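Local coordinates for protein 3'-5' exonuclease crn-4 (Caenorhabditis elegans, PDB 5DK5) that degrades RNA and DNA as a DEDDh-family 3'-5' exonuclease, taking part in the breakdown of DNA during apoptosis, at residues T20-D25 with F116-D121; I129-M134 with R248-V253; Q147-Y152 with V212-L217; K153-E158 with E178-P183. One frame throughout, in Å; residues are numbered along the deposited sequence.

How the interactions relate
Interactions 1 and 3 belong to one mixed sheet, in which strand 116-120 lies beside strand 147-150. Their centres are about 9 Å apart, and they join through probable hydrogen bonds such as I149 N to F118 O, 2.9 Å. Interaction 1 is the one at the active site, since it holds D25, a magnesium ligand. Interaction 3 passes into interaction 4 along helix 151-161, where K153 NZ probably bonds N215 O at 2.8 Å. Interaction 4 lies well away from the annotated sites, its centre about 28 Å from that of interaction 2. Along the chain, interaction 4 is nested inside interaction 3, and that inside interaction 2, which lies beside the zinc site.

Interaction 1: residues T20-D25 with F116-D121; sequences TLLILD and FAFVCD
L22, with CG anti to its carbonyl carbon (chi1 -57°), lies on the sheet face it shares with F116 and F118. Its CD1 reaches both rings, 3.6 Å from F118 CE1 and 3.7 Å from F116 CD2, approaching the F116 ring obliquely. F116 has CG between its backbone N and carbonyl carbon (chi1 70°), and the F118 CZ atom sits at the edge of its ring, in plane. Further along, L24 CD1 closes on F118 CD1 at 3.6 Å. On the other face L21 CB packs against V119 CG2 at 4.0 Å.

The two strands run parallel as neighbours in the central sheet of the RNase H-like exonuclease fold. Three backbone bonds carry the ladder: L22 N to A117 O at 3.0 Å, V119 N to L22 O at 2.9 Å and L24 N to V119 O at 2.9 Å. The bond from A117 N to T20 O is weak. At the far end a water links L24 O with D121 N. Strand 20-28 also bears D25, which binds magnesium together with E27 and D194. Paired peptide groups and apolar side chains packing on both faces thus hold the strand that carries this metal ligand, with an ordered water near its D25 end.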
# COMPACT_ATOMS: atom_id res chain seq x y z
N THR B 20 9.58 34.57 14.45
CA THR B 20 10.02 33.28 13.95
C THR B 20 8.98 32.66 13.03
O THR B 20 7.79 32.64 13.34
CB THR B 20 10.31 32.29 15.11
OG1 THR B 20 11.24 32.88 16.03
CG2 THR B 20 10.88 30.98 14.58
N LEU B 21 9.45 32.15 11.89
CA LEU B 21 8.60 31.43 10.95
C LEU B 21 9.18 30.04 10.68
O LEU B 21 10.34 29.91 10.28
CB LEU B 21 8.45 32.20 9.64
CG LEU B 21 7.73 33.55 9.72
CD1 LEU B 21 7.76 34.24 8.37
CD2 LEU B 21 6.29 33.37 10.20
N LEU B 22 8.36 29.02 10.90
CA LEU B 22 8.78 27.64 10.70
C LEU B 22 8.23 27.11 9.38
O LEU B 22 7.03 26.88 9.25
CB LEU B 22 8.31 26.76 11.85
CG LEU B 22 8.76 27.18 13.25
CD1 LEU B 22 8.19 26.23 14.30
CD2 LEU B 22 10.28 27.23 13.35
N ILE B 23 9.11 26.91 8.40
CA ILE B 23 8.69 26.38 7.12
C ILE B 23 8.46 24.87 7.27
O ILE B 23 9.40 24.11 7.44
CB ILE B 23 9.73 26.65 6.02
CG1 ILE B 23 9.87 28.15 5.77
CG2 ILE B 23 9.34 25.95 4.72
CD1 ILE B 23 10.84 28.85 6.69
N LEU B 24 7.19 24.47 7.20
CA LEU B 24 6.80 23.09 7.48
C LEU B 24 6.49 22.31 6.20
O LEU B 24 5.97 22.88 5.23
CB LEU B 24 5.58 23.08 8.40
CG LEU B 24 4.93 21.73 8.71
CD1 LEU B 24 4.39 21.73 10.13
CD2 LEU B 24 3.81 21.42 7.73
N ASP B 25 6.81 21.02 6.20
CA ASP B 25 6.55 20.16 5.05
C ASP B 25 6.31 18.71 5.45
O ASP B 25 7.12 18.11 6.15
CB ASP B 25 7.71 20.22 4.06
CG ASP B 25 7.46 19.39 2.82
OD1 ASP B 25 7.70 18.16 2.86
OD2 ASP B 25 7.02 19.96 1.81
N PHE B 116 4.98 32.47 16.98
CA PHE B 116 5.56 31.91 15.77
C PHE B 116 4.44 31.32 14.93
O PHE B 116 3.37 30.99 15.45
CB PHE B 116 6.62 30.85 16.10
CG PHE B 116 6.05 29.59 16.68
CD1 PHE B 116 5.80 29.49 18.04
CD2 PHE B 116 5.76 28.51 15.87
CE1 PHE B 116 5.27 28.33 18.57
CE2 PHE B 116 5.23 27.34 16.40
CZ PHE B 116 4.99 27.26 17.75
N ALA B 117 4.68 31.18 13.63
CA ALA B 117 3.68 30.62 12.72
C ALA B 117 4.34 29.72 11.68
O ALA B 117 5.48 29.94 11.28
CB ALA B 117 2.91 31.73 12.04
N PHE B 118 3.60 28.71 11.24
CA PHE B 118 4.09 27.79 10.23
C PHE B 118 3.83 28.32 8.82
O PHE B 118 2.80 28.96 8.58
CB PHE B 118 3.46 26.41 10.40
CG PHE B 118 3.92 25.68 11.63
CD1 PHE B 118 5.11 24.98 11.62
CD2 PHE B 118 3.18 25.71 12.79
CE1 PHE B 118 5.55 24.31 12.74
CE2 PHE B 118 3.61 25.05 13.92
CZ PHE B 118 4.80 24.35 13.90
N VAL B 119 4.77 28.06 7.92
CA VAL B 119 4.64 28.45 6.52
C VAL B 119 4.64 27.21 5.64
O VAL B 119 5.46 26.31 5.82
CB VAL B 119 5.79 29.39 6.10
CG1 VAL B 119 5.63 29.83 4.65
CG2 VAL B 119 5.86 30.60 7.02
N CYS B 120 3.72 27.17 4.69
CA CYS B 120 3.61 26.06 3.75
C CYS B 120 3.38 26.60 2.35
O CYS B 120 3.05 27.78 2.18
CB CYS B 120 2.48 25.12 4.16
SG CYS B 120 2.62 24.47 5.84
N ASP B 121 3.57 25.75 1.34
CA ASP B 121 3.39 26.17 -0.04
C ASP B 121 1.95 25.98 -0.50
O ASP B 121 1.59 26.37 -1.61
CB ASP B 121 4.34 25.39 -0.96
CG ASP B 121 4.01 23.91 -1.03
OD1 ASP B 121 3.45 23.37 -0.06
OD2 ASP B 121 4.33 23.29 -2.06
O HOH W 1 4.50 22.87 2.64

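Interaction 2: residues I129-M134 with R248-V253; sequences IAQYQM and RVLPLV
Q131 sends its side chain from helix 124-136 to the backbone of L252, using both ends of the amide. Its first torsion, -140°, lies off the staggered positions, but beyond CG the chain is extended, which lets the amide reach the turn. Q131 OE1 accepts from L252 N at 2.6 Å, with an N-H...O angle of 156° and the donor tilted a little from the carbonyl plane. Q131 NE2 gives a longer bond, 3.2 Å, to L252 O, and also bonds W127 O one helical turn back.

Here the helix of the exonuclease domain meets the connection that leaves helix 239-249 for strand 253-256, the last strand of the central sheet, with L250 the first residue past the helix. Packing round the amide oxygen is close: L252 CB approaches Q131 OE1 to 3.2 Å, and P251 CD lies 3.3 Å from Q131 OE1. L250 CB is 3.7 Å from both Q131 OE1 and Q131 NE2, and L250 CD2 lies 4.3 Å from Y132 CD1, at the edge of that ring and near its plane. Y132 bonds F301 O through its hydroxyl. The L252 side chain comes within about 4 Å of that of C220, a zinc ligand.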
# COMPACT_ATOMS: atom_id res chain seq x y z
N ILE B 129 -3.35 16.90 5.17
CA ILE B 129 -2.41 15.89 5.66
C ILE B 129 -2.35 15.85 7.19
O ILE B 129 -2.50 14.79 7.79
CB ILE B 129 -0.99 16.14 5.10
CG1 ILE B 129 -1.00 15.93 3.58
CG2 ILE B 129 0.04 15.21 5.78
CD1 ILE B 129 0.31 16.25 2.89
N ALA B 130 -2.13 17.01 7.81
CA ALA B 130 -2.06 17.05 9.26
C ALA B 130 -3.39 16.61 9.86
O ALA B 130 -3.42 15.70 10.68
CB ALA B 130 -1.70 18.45 9.74
N GLN B 131 -4.48 17.22 9.42
CA GLN B 131 -5.80 16.93 9.97
C GLN B 131 -6.14 15.43 9.91
O GLN B 131 -6.64 14.86 10.88
CB GLN B 131 -6.87 17.73 9.23
CG GLN B 131 -7.95 18.28 10.14
CD GLN B 131 -9.12 18.88 9.39
OE1 GLN B 131 -10.27 18.81 9.84
NE2 GLN B 131 -8.85 19.48 8.24
N TYR B 132 -5.86 14.80 8.78
CA TYR B 132 -6.19 13.39 8.58
C TYR B 132 -5.31 12.50 9.45
O TYR B 132 -5.79 11.54 10.05
CB TYR B 132 -6.05 13.00 7.11
CG TYR B 132 -6.54 11.61 6.82
CD1 TYR B 132 -7.90 11.35 6.69
CD2 TYR B 132 -5.65 10.55 6.67
CE1 TYR B 132 -8.36 10.07 6.42
CE2 TYR B 132 -6.10 9.27 6.40
CZ TYR B 132 -7.46 9.04 6.27
OH TYR B 132 -7.91 7.77 6.00
N GLN B 133 -4.02 12.81 9.50
CA GLN B 133 -3.08 12.05 10.31
C GLN B 133 -3.43 12.16 11.80
O GLN B 133 -3.29 11.19 12.55
CB GLN B 133 -1.64 12.52 10.07
CG GLN B 133 -0.58 11.77 10.85
CD GLN B 133 -0.52 10.30 10.48
OE1 GLN B 133 -0.10 9.94 9.38
NE2 GLN B 133 -0.95 9.44 11.40
N MET B 134 -3.88 13.34 12.21
CA MET B 134 -4.28 13.56 13.60
C MET B 134 -5.46 12.66 13.96
O MET B 134 -5.56 12.17 15.09
CB MET B 134 -4.66 15.02 13.84
CG MET B 134 -3.50 16.01 13.81
SD MET B 134 -2.18 15.69 15.00
CE MET B 134 -1.07 17.02 14.56
N ARG B 248 -15.52 17.97 2.77
CA ARG B 248 -16.73 17.60 3.50
C ARG B 248 -16.42 16.56 4.57
O ARG B 248 -17.01 16.59 5.65
CB ARG B 248 -17.79 17.06 2.53
CG ARG B 248 -18.08 17.97 1.34
CD ARG B 248 -18.32 19.42 1.76
NE ARG B 248 -18.78 20.24 0.64
CZ ARG B 248 -20.06 20.44 0.30
NH1 ARG B 248 -21.04 19.88 1.00
NH2 ARG B 248 -20.35 21.21 -0.73
N VAL B 249 -15.50 15.65 4.27
CA VAL B 249 -15.14 14.59 5.20
C VAL B 249 -14.40 15.14 6.42
O VAL B 249 -14.77 14.86 7.56
CB VAL B 249 -14.26 13.52 4.52
CG1 VAL B 249 -13.75 12.50 5.54
CG2 VAL B 249 -15.05 12.83 3.42
N LEU B 250 -13.36 15.93 6.17
CA LEU B 250 -12.56 16.49 7.25
C LEU B 250 -13.39 17.50 8.05
O LEU B 250 -14.09 18.32 7.47
CB LEU B 250 -11.30 17.14 6.71
CG LEU B 250 -10.33 16.20 5.98
CD1 LEU B 250 -9.25 16.98 5.27
CD2 LEU B 250 -9.72 15.20 6.96
N PRO B 251 -13.31 17.43 9.40
CA PRO B 251 -14.14 18.31 10.23
C PRO B 251 -13.82 19.80 10.11
O PRO B 251 -14.74 20.62 10.08
CB PRO B 251 -13.86 17.82 11.66
CG PRO B 251 -12.57 17.10 11.57
CD PRO B 251 -12.54 16.48 10.21
N LEU B 252 -12.53 20.15 10.04
CA LEU B 252 -12.13 21.56 9.98
C LEU B 252 -11.96 22.03 8.54
O LEU B 252 -11.42 21.31 7.69
CB LEU B 252 -10.84 21.79 10.76
CG LEU B 252 -10.87 21.41 12.25
CD1 LEU B 252 -9.55 21.75 12.91
CD2 LEU B 252 -12.02 22.08 12.98
N VAL B 253 -12.43 23.24 8.28
CA VAL B 253 -12.42 23.85 6.96
C VAL B 253 -11.47 25.04 6.90
O VAL B 253 -11.28 25.74 7.90
CB VAL B 253 -13.85 24.30 6.56
CG1 VAL B 253 -13.85 25.54 5.68
CG2 VAL B 253 -14.60 23.15 5.89

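Interaction 3: residues Q147-Y152 with V212-L217; sequences QYINLY and VTVNEL. With IPA (isopropyl alcohol), chain L.
The side-chain amide of N215 bonds both backbone polar atoms of N150, pairing with them much as a neighbouring strand's peptide would. N215 OD1 accepts from N150 N at 2.8 Å, in the carbonyl plane and on a lone pair, while N215 ND2 donates to N150 O at 2.9 Å with an N-H...O angle of 170°. A chi1 of 53° puts CG of N215 between its backbone N and carbonyl carbon. An alanine here would probably leave N150 N and O without these mates and loosen the strand where it turns into helix 151-161.

Beside this, N215 and E216 both face Y148, a classic beta bulge in the antiparallel pairing of strands 147-150 and 216-219. Y148 N bonds E216 O at 3.2 Å, but the two N-H groups offered to Y148 O make weak bonds. E216 CB sits over one face of the Y148 ring, 4.1 Å from its centroid. Nearby, I149 CG2 packs on V212 CG1 at 3.7 Å.

N150 ND2 meets E216 OE2 at 2.9 Å from above the carboxylate plane and also bonds an isopropyl alcohol, probably from the crystallisation liquor. N150 is the N-cap of the helix, its OD1 accepting weakly from Y152 N and also from K153 N. With N150 ND2 beside it and R123 in a long, weak ion pair, the buried E216 carboxylate probably has its charge partly offset.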
# COMPACT_ATOMS: atom_id res chain seq x y z
N GLN B 147 -3.87 27.79 12.48
CA GLN B 147 -3.56 29.06 11.84
C GLN B 147 -2.18 28.94 11.21
O GLN B 147 -1.27 28.37 11.82
CB GLN B 147 -3.61 30.22 12.84
CG GLN B 147 -2.60 30.14 13.98
CD GLN B 147 -2.46 31.44 14.73
OE1 GLN B 147 -1.35 31.84 15.11
NE2 GLN B 147 -3.58 32.12 14.97
N TYR B 148 -2.02 29.45 10.00
CA TYR B 148 -0.76 29.30 9.29
C TYR B 148 -0.67 30.24 8.10
O TYR B 148 -1.61 30.97 7.79
CB TYR B 148 -0.57 27.86 8.83
CG TYR B 148 -1.65 27.38 7.89
CD1 TYR B 148 -2.80 26.78 8.37
CD2 TYR B 148 -1.50 27.51 6.51
CE1 TYR B 148 -3.79 26.33 7.51
CE2 TYR B 148 -2.48 27.07 5.65
CZ TYR B 148 -3.62 26.48 6.15
OH TYR B 148 -4.61 26.04 5.29
N ILE B 149 0.48 30.21 7.44
CA ILE B 149 0.76 31.07 6.30
C ILE B 149 0.83 30.26 5.01
O ILE B 149 1.77 29.49 4.80
CB ILE B 149 2.08 31.84 6.49
CG1 ILE B 149 2.03 32.63 7.81
CG2 ILE B 149 2.33 32.76 5.29
CD1 ILE B 149 3.24 33.49 8.08
N ASN B 150 -0.17 30.44 4.15
CA ASN B 150 -0.15 29.86 2.82
C ASN B 150 0.67 30.77 1.91
O ASN B 150 0.20 31.81 1.46
CB ASN B 150 -1.57 29.69 2.28
CG ASN B 150 -1.62 28.90 0.98
OD1 ASN B 150 -0.69 28.93 0.18
ND2 ASN B 150 -2.73 28.20 0.77
N LEU B 151 1.91 30.37 1.65
CA LEU B 151 2.85 31.24 0.95
C LEU B 151 2.45 31.45 -0.51
O LEU B 151 2.72 32.51 -1.08
CB LEU B 151 4.26 30.65 1.01
CG LEU B 151 5.39 31.61 0.62
CD1 LEU B 151 5.51 32.74 1.62
CD2 LEU B 151 6.71 30.87 0.49
N TYR B 152 1.80 30.46 -1.10
CA TYR B 152 1.38 30.55 -2.49
C TYR B 152 0.25 31.56 -2.65
O TYR B 152 0.12 32.20 -3.69
CB TYR B 152 0.94 29.19 -3.02
CG TYR B 152 0.62 29.20 -4.50
CD1 TYR B 152 1.64 29.15 -5.44
CD2 TYR B 152 -0.69 29.26 -4.95
CE1 TYR B 152 1.36 29.16 -6.79
CE2 TYR B 152 -0.98 29.26 -6.30
CZ TYR B 152 0.05 29.22 -7.22
OH TYR B 152 -0.23 29.22 -8.57
N VAL B 212 4.12 39.23 4.65
CA VAL B 212 3.83 37.86 5.04
C VAL B 212 3.17 37.77 6.41
O VAL B 212 3.70 38.27 7.40
CB VAL B 212 5.12 37.01 5.04
CG1 VAL B 212 4.82 35.56 5.37
CG2 VAL B 212 5.82 37.12 3.69
N THR B 213 1.99 37.14 6.45
CA THR B 213 1.23 36.96 7.68
C THR B 213 0.32 35.74 7.56
O THR B 213 0.13 35.22 6.46
CB THR B 213 0.37 38.20 8.00
OG1 THR B 213 1.06 39.39 7.63
CG2 THR B 213 0.03 38.26 9.48
N VAL B 214 -0.22 35.29 8.69
CA VAL B 214 -1.27 34.27 8.68
C VAL B 214 -2.42 34.72 7.79
O VAL B 214 -3.04 35.76 8.03
CB VAL B 214 -1.79 34.00 10.11
CG1 VAL B 214 -3.06 33.15 10.09
CG2 VAL B 214 -0.71 33.34 10.96
N ASN B 215 -2.71 33.93 6.75
CA ASN B 215 -3.77 34.24 5.80
C ASN B 215 -4.82 33.13 5.69
O ASN B 215 -5.80 33.27 4.97
CB ASN B 215 -3.17 34.53 4.42
CG ASN B 215 -2.25 33.42 3.94
OD1 ASN B 215 -2.14 32.37 4.56
ND2 ASN B 215 -1.58 33.67 2.82
N GLU B 216 -4.60 32.04 6.42
CA GLU B 216 -5.56 30.93 6.45
C GLU B 216 -5.75 30.41 7.86
O GLU B 216 -4.79 30.27 8.63
CB GLU B 216 -5.11 29.80 5.52
CG GLU B 216 -5.24 30.13 4.04
CD GLU B 216 -5.07 28.91 3.14
OE1 GLU B 216 -4.82 27.81 3.66
OE2 GLU B 216 -5.20 29.06 1.91
N LEU B 217 -7.01 30.13 8.20
CA LEU B 217 -7.38 29.59 9.51
C LEU B 217 -8.23 28.34 9.33
O LEU B 217 -8.92 28.20 8.32
CB LEU B 217 -8.15 30.63 10.32
CG LEU B 217 -7.57 32.04 10.41
CD1 LEU B 217 -8.63 33.00 10.94
CD2 LEU B 217 -6.34 32.07 11.29
C1 IPA L . -3.39 27.67 -3.25
C2 IPA L . -2.97 26.33 -2.69
C3 IPA L . -3.24 25.24 -3.71
O2 IPA L . -3.72 26.07 -1.53

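Interaction 4: residues K153-E158 with E178-P183; sequences KIFTNE and EYYDLP
E158 is held in its helix by the bond from E158 N to I154 O at 2.8 Å, while across the contact E158 CB touches Y180 OH at 3.9 Å. Between the segments the meeting is of rings. F155 holds CG anti to the backbone N (chi1 170°), and its ring edge points at the face of Y179. This is a T-shaped pair: centroids 5.3 Å apart, planes at 88°, with F155 CE1 3.6 Å from Y179 CG. F155 CE1 also lies 3.7 Å from Y180 CE2, which sits at the F155 edge near its plane. Y179 in turn places CD2 over the centre of the Y180 ring, 3.5 Å above its plane.

The contact joins helix 151-161 to the end of helix 172-179, which closes in a Schellman motif with D181 (phi 53°) as its C-prime residue and L182 N bonded to N177 O. Helix 191-207 backs Y180 through R204 and M205. An alanine in place of F155 would probably leave the Y179 face without its edge partner and open a gap beside Y180 CE2. Polar ends are served elsewhere: Y179 OH bonds G163 O, and E158 pairs with R161 in a salt bridge. Ring and apolar contacts, not polar bonds, thus link these two segments, and Y180 OH, buried with no partner in the model, is probably somewhat unfavourable there.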
# COMPACT_ATOMS: atom_id res chain seq x y z
N LYS B 153 -0.56 31.68 -1.61
CA LYS B 153 -1.65 32.65 -1.61
C LYS B 153 -1.10 34.07 -1.59
O LYS B 153 -1.64 34.96 -2.24
CB LYS B 153 -2.56 32.42 -0.41
CG LYS B 153 -3.75 33.35 -0.34
CD LYS B 153 -4.59 33.05 0.88
CE LYS B 153 -5.75 34.03 1.02
NZ LYS B 153 -6.50 33.77 2.26
N ILE B 154 -0.02 34.28 -0.85
CA ILE B 154 0.65 35.58 -0.81
C ILE B 154 1.31 35.83 -2.16
O ILE B 154 1.31 36.95 -2.67
CB ILE B 154 1.70 35.65 0.32
CG1 ILE B 154 1.04 35.31 1.66
CG2 ILE B 154 2.35 37.03 0.35
CD1 ILE B 154 2.01 35.25 2.82
N PHE B 155 1.89 34.77 -2.72
CA PHE B 155 2.53 34.84 -4.02
C PHE B 155 1.54 35.28 -5.10
O PHE B 155 1.90 35.99 -6.04
CB PHE B 155 3.14 33.49 -4.37
CG PHE B 155 3.63 33.39 -5.79
CD1 PHE B 155 4.75 34.09 -6.21
CD2 PHE B 155 2.98 32.57 -6.70
CE1 PHE B 155 5.20 33.99 -7.51
CE2 PHE B 155 3.42 32.47 -8.00
CZ PHE B 155 4.54 33.18 -8.41
N THR B 156 0.29 34.84 -4.96
CA THR B 156 -0.77 35.26 -5.87
C THR B 156 -0.98 36.76 -5.80
O THR B 156 -1.08 37.44 -6.82
CB THR B 156 -2.09 34.53 -5.56
OG1 THR B 156 -1.96 33.14 -5.84
CG2 THR B 156 -3.24 35.10 -6.39
N ASN B 157 -1.05 37.29 -4.58
CA ASN B 157 -1.25 38.72 -4.37
C ASN B 157 -0.05 39.53 -4.86
O ASN B 157 -0.21 40.60 -5.44
CB ASN B 157 -1.50 39.02 -2.89
CG ASN B 157 -2.76 38.35 -2.37
OD1 ASN B 157 -3.65 38.00 -3.14
ND2 ASN B 157 -2.83 38.18 -1.05
N GLU B 158 1.15 39.00 -4.62
CA GLU B 158 2.38 39.66 -5.07
C GLU B 158 2.46 39.71 -6.59
O GLU B 158 3.09 40.60 -7.15
CB GLU B 158 3.60 38.93 -4.51
CG GLU B 158 3.91 39.25 -3.05
CD GLU B 158 4.30 40.70 -2.85
OE1 GLU B 158 5.41 41.08 -3.28
OE2 GLU B 158 3.50 41.46 -2.27
N GLU B 178 10.36 30.05 -10.43
CA GLU B 178 10.48 30.54 -11.80
C GLU B 178 10.18 32.04 -11.86
O GLU B 178 10.77 32.76 -12.66
CB GLU B 178 9.55 29.78 -12.73
CG GLU B 178 9.71 30.13 -14.21
CD GLU B 178 8.82 29.31 -15.11
OE1 GLU B 178 7.99 28.53 -14.58
OE2 GLU B 178 8.94 29.44 -16.35
N TYR B 179 9.26 32.49 -11.02
CA TYR B 179 8.86 33.89 -11.01
C TYR B 179 9.99 34.80 -10.54
O TYR B 179 10.28 35.82 -11.16
CB TYR B 179 7.63 34.09 -10.11
CG TYR B 179 7.08 35.49 -10.13
CD1 TYR B 179 6.11 35.87 -11.05
CD2 TYR B 179 7.52 36.44 -9.22
CE1 TYR B 179 5.60 37.15 -11.07
CE2 TYR B 179 7.01 37.73 -9.23
CZ TYR B 179 6.05 38.08 -10.16
OH TYR B 179 5.55 39.36 -10.17
N TYR B 180 10.63 34.41 -9.44
CA TYR B 180 11.73 35.19 -8.87
C TYR B 180 13.08 34.74 -9.42
O TYR B 180 14.13 35.19 -8.97
CB TYR B 180 11.72 35.08 -7.34
CG TYR B 180 10.47 35.65 -6.70
CD1 TYR B 180 10.40 37.00 -6.38
CD2 TYR B 180 9.37 34.85 -6.42
CE1 TYR B 180 9.26 37.53 -5.80
CE2 TYR B 180 8.24 35.37 -5.84
CZ TYR B 180 8.18 36.71 -5.53
OH TYR B 180 7.05 37.24 -4.95
N ASP B 181 13.04 33.85 -10.41
CA ASP B 181 14.25 33.32 -11.04
C ASP B 181 15.20 32.76 -9.98
O ASP B 181 16.37 33.13 -9.92
CB ASP B 181 14.95 34.41 -11.85
CG ASP B 181 15.94 33.85 -12.86
OD1 ASP B 181 16.38 32.70 -12.70
OD2 ASP B 181 16.27 34.57 -13.83
N LEU B 182 14.68 31.85 -9.16
CA LEU B 182 15.48 31.20 -8.12
C LEU B 182 15.88 29.80 -8.58
O LEU B 182 15.04 29.06 -9.09
CB LEU B 182 14.70 31.13 -6.81
CG LEU B 182 14.36 32.46 -6.14
CD1 LEU B 182 13.43 32.24 -4.96
CD2 LEU B 182 15.63 33.17 -5.69
N PRO B 183 17.16 29.43 -8.39
CA PRO B 183 17.57 28.07 -8.75
C PRO B 183 16.91 27.02 -7.86
O PRO B 183 16.95 27.15 -6.64
CB PRO B 183 19.08 28.09 -8.55
CG PRO B 183 19.32 29.17 -7.56
CD PRO B 183 18.28 30.21 -7.84